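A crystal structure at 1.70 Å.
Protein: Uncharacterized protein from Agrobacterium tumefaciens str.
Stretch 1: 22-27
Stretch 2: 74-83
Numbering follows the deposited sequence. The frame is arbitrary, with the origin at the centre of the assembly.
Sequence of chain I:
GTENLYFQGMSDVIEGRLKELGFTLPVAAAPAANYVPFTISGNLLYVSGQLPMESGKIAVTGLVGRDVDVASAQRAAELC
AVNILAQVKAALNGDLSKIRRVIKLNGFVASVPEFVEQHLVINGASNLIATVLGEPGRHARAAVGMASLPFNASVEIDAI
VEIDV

Stretch 1, residues 22-27: GFTLPV
Stretch 2, residues 74-83: QRAAELCAVN

Stretch 2, residues 74-83, is helical throughout, with phi from -52° to -66° and psi from -36° to -48°, and i to i-4 bonds from E78 N to Q74 O (3.0 Å) through N83 N to L79 O (2.9 Å). Stretch 1, residues 22-27, has no regular structure. It leaves a helix at G22 (phi/psi 114/6, a Schellman motif), where positive phi calls for glycine because a CB would jam against the preceding carbonyl oxygen. It then extends through F23 (-124/140), T24 (-106/146), L25 (-67/133) and P26 (-77/170) to V27 (-65/-30). Its later residues run along the end of the stretch-2 helix segment, in a register set by CA pairs L25-V82 (6.3 Å) and P26-N83 (6.9 Å). No hydrogen bond crosses between the stretches; 358 Å² is buried, mainly by apolar packing.

Along the helix, Q74 does not reach stretch 1. R75 (chi1 t, chi2 p, chi3 p) starts sideways, but its long side chain brings R75 NH1 to 3.2 Å from F23 CZ, oblique to the ring. A76 and A77 are buried but lie out of reach of stretch 1. One turn on from Q74, E78 (chi1 m, chi2 t) directs its CA-to-CB bond toward stretch 1, and E78 OE1 lies 3.6 Å from F23 CZ, at the ring edge near its plane. E78 OE1 also forms a salt bridge to R75 NE at 2.8 Å, but the oxygen lies well out of the guanidinium plane, so charge alone supports it; the position of OE1 is less sure, so its distances should be read with caution.

L79 (m, t) extends L79 CD2 to 3.7 Å from F23 CE1, again at the ring edge. The ring is placed by chi1 -55° (m) and chi2 -91°, with CA-to-CB toward the helix; F23 is buried, and its large apolar ring meets R75, E78, L79 and V82. C80 and A81 are buried but do not contact stretch 1.

V82 (chi1 167°, t) has its CA-to-CB bond toward stretch 1, and its two methyls serve different neighbours. V82 CG2 lies 3.8 Å from F23 CG and 4.2 Å from the F23 ring centroid, 30° off the normal, an off-centre CH-pi contact. V82 CG1 meets P26 CD at 3.5 Å, L25 CD2 at 4.0 Å and T24 O at 3.8 Å. A compact branched side chain suits this position, filling the space between ring and proline. L25 (m, t) starts sideways, then brings L25 CD2 to 3.6 Å from V82 O. T24 and V27 point away.

N83 (chi1 m) closes the contact beside P26, whose CA-to-CB bond points toward the helix and whose ring has a C-gamma endo pucker.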

ATOM      1  N   GLY I  22      17.355 -19.422  12.141  1.00 28.27           N
ATOM      2  CA  GLY I  22      16.411 -20.317  12.779  1.00 28.63           C
ATOM      3  C   GLY I  22      15.269 -20.755  11.895  1.00 28.72           C
ATOM      4  O   GLY I  22      14.371 -21.462  12.361  1.00 30.41           O
ATOM      5  N   PHE I  23      15.304 -20.396  10.620  1.00 28.29           N
ATOM      6  CA  PHE I  23      14.190 -20.663   9.724  1.00 28.57           C
ATOM      7  C   PHE I  23      14.550 -21.462   8.465  1.00 29.33           C
ATOM      8  O   PHE I  23      15.583 -21.239   7.837  1.00 28.85           O
ATOM      9  CB  PHE I  23      13.553 -19.340   9.284  1.00 27.73           C
ATOM     10  CG  PHE I  23      13.135 -18.455  10.421  1.00 27.04           C
ATOM     11  CD1 PHE I  23      11.862 -18.548  10.950  1.00 27.21           C
ATOM     12  CD2 PHE I  23      14.005 -17.514  10.948  1.00 26.56           C
ATOM     13  CE1 PHE I  23      11.469 -17.710  11.975  1.00 26.53           C
ATOM     14  CE2 PHE I  23      13.624 -16.688  11.976  1.00 26.57           C
ATOM     15  CZ  PHE I  23      12.347 -16.797  12.495  1.00 25.58           C
ATOM     16  N   THR I  24      13.650 -22.376   8.107  1.00 30.59           N
ATOM     17  CA  THR I  24      13.623 -22.993   6.793  1.00 31.83           C
ATOM     18  C   THR I  24      12.444 -22.408   6.015  1.00 32.23           C
ATOM     19  O   THR I  24      11.402 -22.038   6.601  1.00 32.61           O
ATOM     20  CB  THR I  24      13.500 -24.522   6.893  1.00 31.89           C
ATOM     21  OG1 THR I  24      12.173 -24.865   7.318  1.00 36.40           O
ATOM     22  CG2 THR I  24      14.522 -25.084   7.910  1.00 31.28           C
ATOM     23  N   LEU I  25      12.618 -22.270   4.706  1.00 33.06           N
ATOM     24  CA  LEU I  25      11.550 -21.801   3.852  1.00 33.66           C
ATOM     25  C   LEU I  25      10.425 -22.834   3.800  1.00 35.10           C
ATOM     26  O   LEU I  25      10.669 -24.029   3.615  1.00 34.91           O
ATOM     27  CB  LEU I  25      12.040 -21.508   2.431  1.00 33.39           C
ATOM     28  CG  LEU I  25      12.881 -20.257   2.212  1.00 32.68           C
ATOM     29  CD1 LEU I  25      13.294 -20.137   0.733  1.00 31.73           C
ATOM     30  CD2 LEU I  25      12.131 -19.023   2.667  1.00 29.39           C
ATOM     31  N   PRO I  26       9.182 -22.377   3.957  1.00 36.52           N
ATOM     32  CA  PRO I  26       8.085 -23.274   3.703  1.00 38.01           C
ATOM     33  C   PRO I  26       7.846 -23.440   2.193  1.00 39.68           C
ATOM     34  O   PRO I  26       8.429 -22.724   1.365  1.00 39.49           O
ATOM     35  CB  PRO I  26       6.908 -22.567   4.389  1.00 37.95           C
ATOM     36  CG  PRO I  26       7.224 -21.122   4.294  1.00 37.47           C
ATOM     37  CD  PRO I  26       8.724 -21.034   4.373  1.00 36.39           C
ATOM     38  N   VAL I  27       6.996 -24.393   1.843  1.00 42.06           N
ATOM     39  CA  VAL I  27       6.418 -24.436   0.503  1.00 43.92           C
ATOM     40  C   VAL I  27       5.517 -23.184   0.286  1.00 44.59           C
ATOM     41  O   VAL I  27       5.420 -22.667  -0.840  1.00 45.17           O
ATOM     42  CB  VAL I  27       5.641 -25.774   0.264  1.00 43.96           C
ATOM     43  CG1 VAL I  27       5.029 -25.817  -1.136  1.00 44.85           C
ATOM     44  CG2 VAL I  27       6.566 -26.985   0.478  1.00 44.65           C
ATOM     45  N   GLN I  74       7.382  -9.556  16.954  1.00 16.53           N
ATOM     46  CA  GLN I  74       8.576  -9.595  16.114  1.00 17.37           C
ATOM     47  C   GLN I  74       8.777 -10.976  15.462  1.00 17.49           C
ATOM     48  O   GLN I  74       9.124 -11.058  14.298  1.00 17.51           O
ATOM     49  CB  GLN I  74       9.814  -9.202  16.912  1.00 17.58           C
ATOM     50  CG  GLN I  74       9.875  -7.707  17.155  1.00 18.85           C
ATOM     51  CD  GLN I  74      10.918  -7.290  18.166  1.00 19.52           C
ATOM     52  OE1 GLN I  74      11.308  -8.068  19.050  1.00 22.87           O
ATOM     53  NE2 GLN I  74      11.396  -6.039  18.042  1.00 20.51           N
ATOM     54  N   ARG I  75       8.590 -12.048  16.208  1.00 18.18           N
ATOM     55  CA  ARG I  75       8.599 -13.384  15.614  1.00 18.77           C
ATOM     56  C   ARG I  75       7.549 -13.544  14.543  1.00 17.94           C
ATOM     57  O   ARG I  75       7.794 -14.122  13.513  1.00 18.27           O
ATOM     58  CB  ARG I  75       8.316 -14.441  16.659  1.00 20.47           C
ATOM     59  CG  ARG I  75       8.482 -15.892  16.156  1.00 24.26           C
ATOM     60  CD  ARG I  75       9.898 -16.196  15.673  1.00 35.14           C
ATOM     61  NE  ARG I  75      10.886 -15.659  16.615  1.00 41.30           N
ATOM     62  CZ  ARG I  75      12.198 -15.863  16.567  1.00 44.80           C
ATOM     63  NH1 ARG I  75      12.738 -16.638  15.635  1.00 49.26           N
ATOM     64  NH2 ARG I  75      12.981 -15.284  17.476  1.00 45.77           N
ATOM     65  N   ALA I  76       6.340 -13.064  14.804  1.00 17.39           N
ATOM     66  CA  ALA I  76       5.326 -13.009  13.751  1.00 16.37           C
ATOM     67  C   ALA I  76       5.821 -12.304  12.476  1.00 16.39           C
ATOM     68  O   ALA I  76       5.643 -12.822  11.375  1.00 15.66           O
ATOM     69  CB  ALA I  76       4.016 -12.339  14.261  1.00 16.69           C
ATOM     70  N   ALA I  77       6.456 -11.138  12.635  1.00 15.47           N
ATOM     71  CA  ALA I  77       6.940 -10.357  11.495  1.00 15.82           C
ATOM     72  C   ALA I  77       8.010 -11.178  10.696  1.00 16.22           C
ATOM     73  O   ALA I  77       7.999 -11.245   9.460  1.00 14.62           O
ATOM     74  CB  ALA I  77       7.514  -9.035  11.985  1.00 15.44           C
ATOM     75  N   GLU I  78       8.884 -11.830  11.441  1.00 17.02           N
ATOM     76  CA  GLU I  78       9.929 -12.729  10.875  1.00 18.04           C
ATOM     77  C   GLU I  78       9.287 -13.814  10.031  1.00 18.11           C
ATOM     78  O   GLU I  78       9.707 -14.044   8.897  1.00 19.03           O
ATOM     79  CB  GLU I  78      10.747 -13.364  11.986  1.00 18.27           C
ATOM     80  CG  GLU I  78      11.766 -12.433  12.672  1.00 20.45           C
ATOM     81  CD  GLU I  78      12.436 -13.032  13.919  1.00 21.33           C
ATOM     82  OE1 GLU I  78      11.884 -13.937  14.592  1.00 25.73           O
ATOM     83  OE2 GLU I  78      13.565 -12.580  14.238  1.00 26.67           O
ATOM     84  N   LEU I  79       8.245 -14.458  10.578  1.00 18.03           N
ATOM     85  CA  LEU I  79       7.499 -15.486   9.851  1.00 17.33           C
ATOM     86  C   LEU I  79       6.820 -14.960   8.575  1.00 17.23           C
ATOM     87  O   LEU I  79       6.856 -15.603   7.516  1.00 16.39           O
ATOM     88  CB  LEU I  79       6.506 -16.190  10.773  1.00 17.75           C
ATOM     89  CG  LEU I  79       7.084 -17.174  11.803  1.00 17.50           C
ATOM     90  CD1 LEU I  79       5.963 -17.654  12.706  1.00 18.89           C
ATOM     91  CD2 LEU I  79       7.867 -18.348  11.162  1.00 20.07           C
ATOM     92  N   CYS I  80       6.203 -13.778   8.663  1.00 17.38           N
ATOM     93  CA  CYS I  80       5.656 -13.114   7.497  1.00 17.02           C
ATOM     94  C   CYS I  80       6.747 -12.957   6.445  1.00 16.60           C
ATOM     95  O   CYS I  80       6.523 -13.252   5.273  1.00 17.68           O
ATOM     96  CB  CYS I  80       5.077 -11.738   7.866  1.00 17.92           C
ATOM     97  SG  CYS I  80       3.602 -11.823   8.892  1.00 18.78           S
ATOM     98  N   ALA I  81       7.904 -12.476   6.878  1.00 15.84           N
ATOM     99  CA  ALA I  81       9.070 -12.269   5.996  1.00 17.12           C
ATOM    100  C   ALA I  81       9.547 -13.563   5.366  1.00 17.16           C
ATOM    101  O   ALA I  81       9.894 -13.576   4.200  1.00 18.89           O
ATOM    102  CB  ALA I  81      10.209 -11.605   6.769  1.00 15.46           C
ATOM    103  N   VAL I  82       9.563 -14.647   6.117  1.00 17.63           N
ATOM    104  CA  VAL I  82       9.978 -15.971   5.562  1.00 17.87           C
ATOM    105  C   VAL I  82       8.964 -16.431   4.492  1.00 18.31           C
ATOM    106  O   VAL I  82       9.314 -16.955   3.428  1.00 18.73           O
ATOM    107  CB  VAL I  82      10.142 -17.033   6.702  1.00 17.91           C
ATOM    108  CG1 VAL I  82      10.245 -18.489   6.146  1.00 19.42           C
ATOM    109  CG2 VAL I  82      11.333 -16.683   7.629  1.00 18.48           C
ATOM    110  N   ASN I  83       7.680 -16.200   4.751  1.00 18.30           N
ATOM    111  CA  ASN I  83       6.660 -16.507   3.770  1.00 18.26           C
ATOM    112  C   ASN I  83       6.779 -15.625   2.534  1.00 18.35           C
ATOM    113  O   ASN I  83       6.596 -16.100   1.422  1.00 18.54           O
ATOM    114  CB  ASN I  83       5.264 -16.448   4.410  1.00 19.47           C
ATOM    115  CG  ASN I  83       4.990 -17.650   5.289  1.00 20.34           C
ATOM    116  OD1 ASN I  83       5.207 -17.639   6.511  1.00 25.68           O
ATOM    117  ND2 ASN I  83       4.545 -18.697   4.676  1.00 21.58           N
TER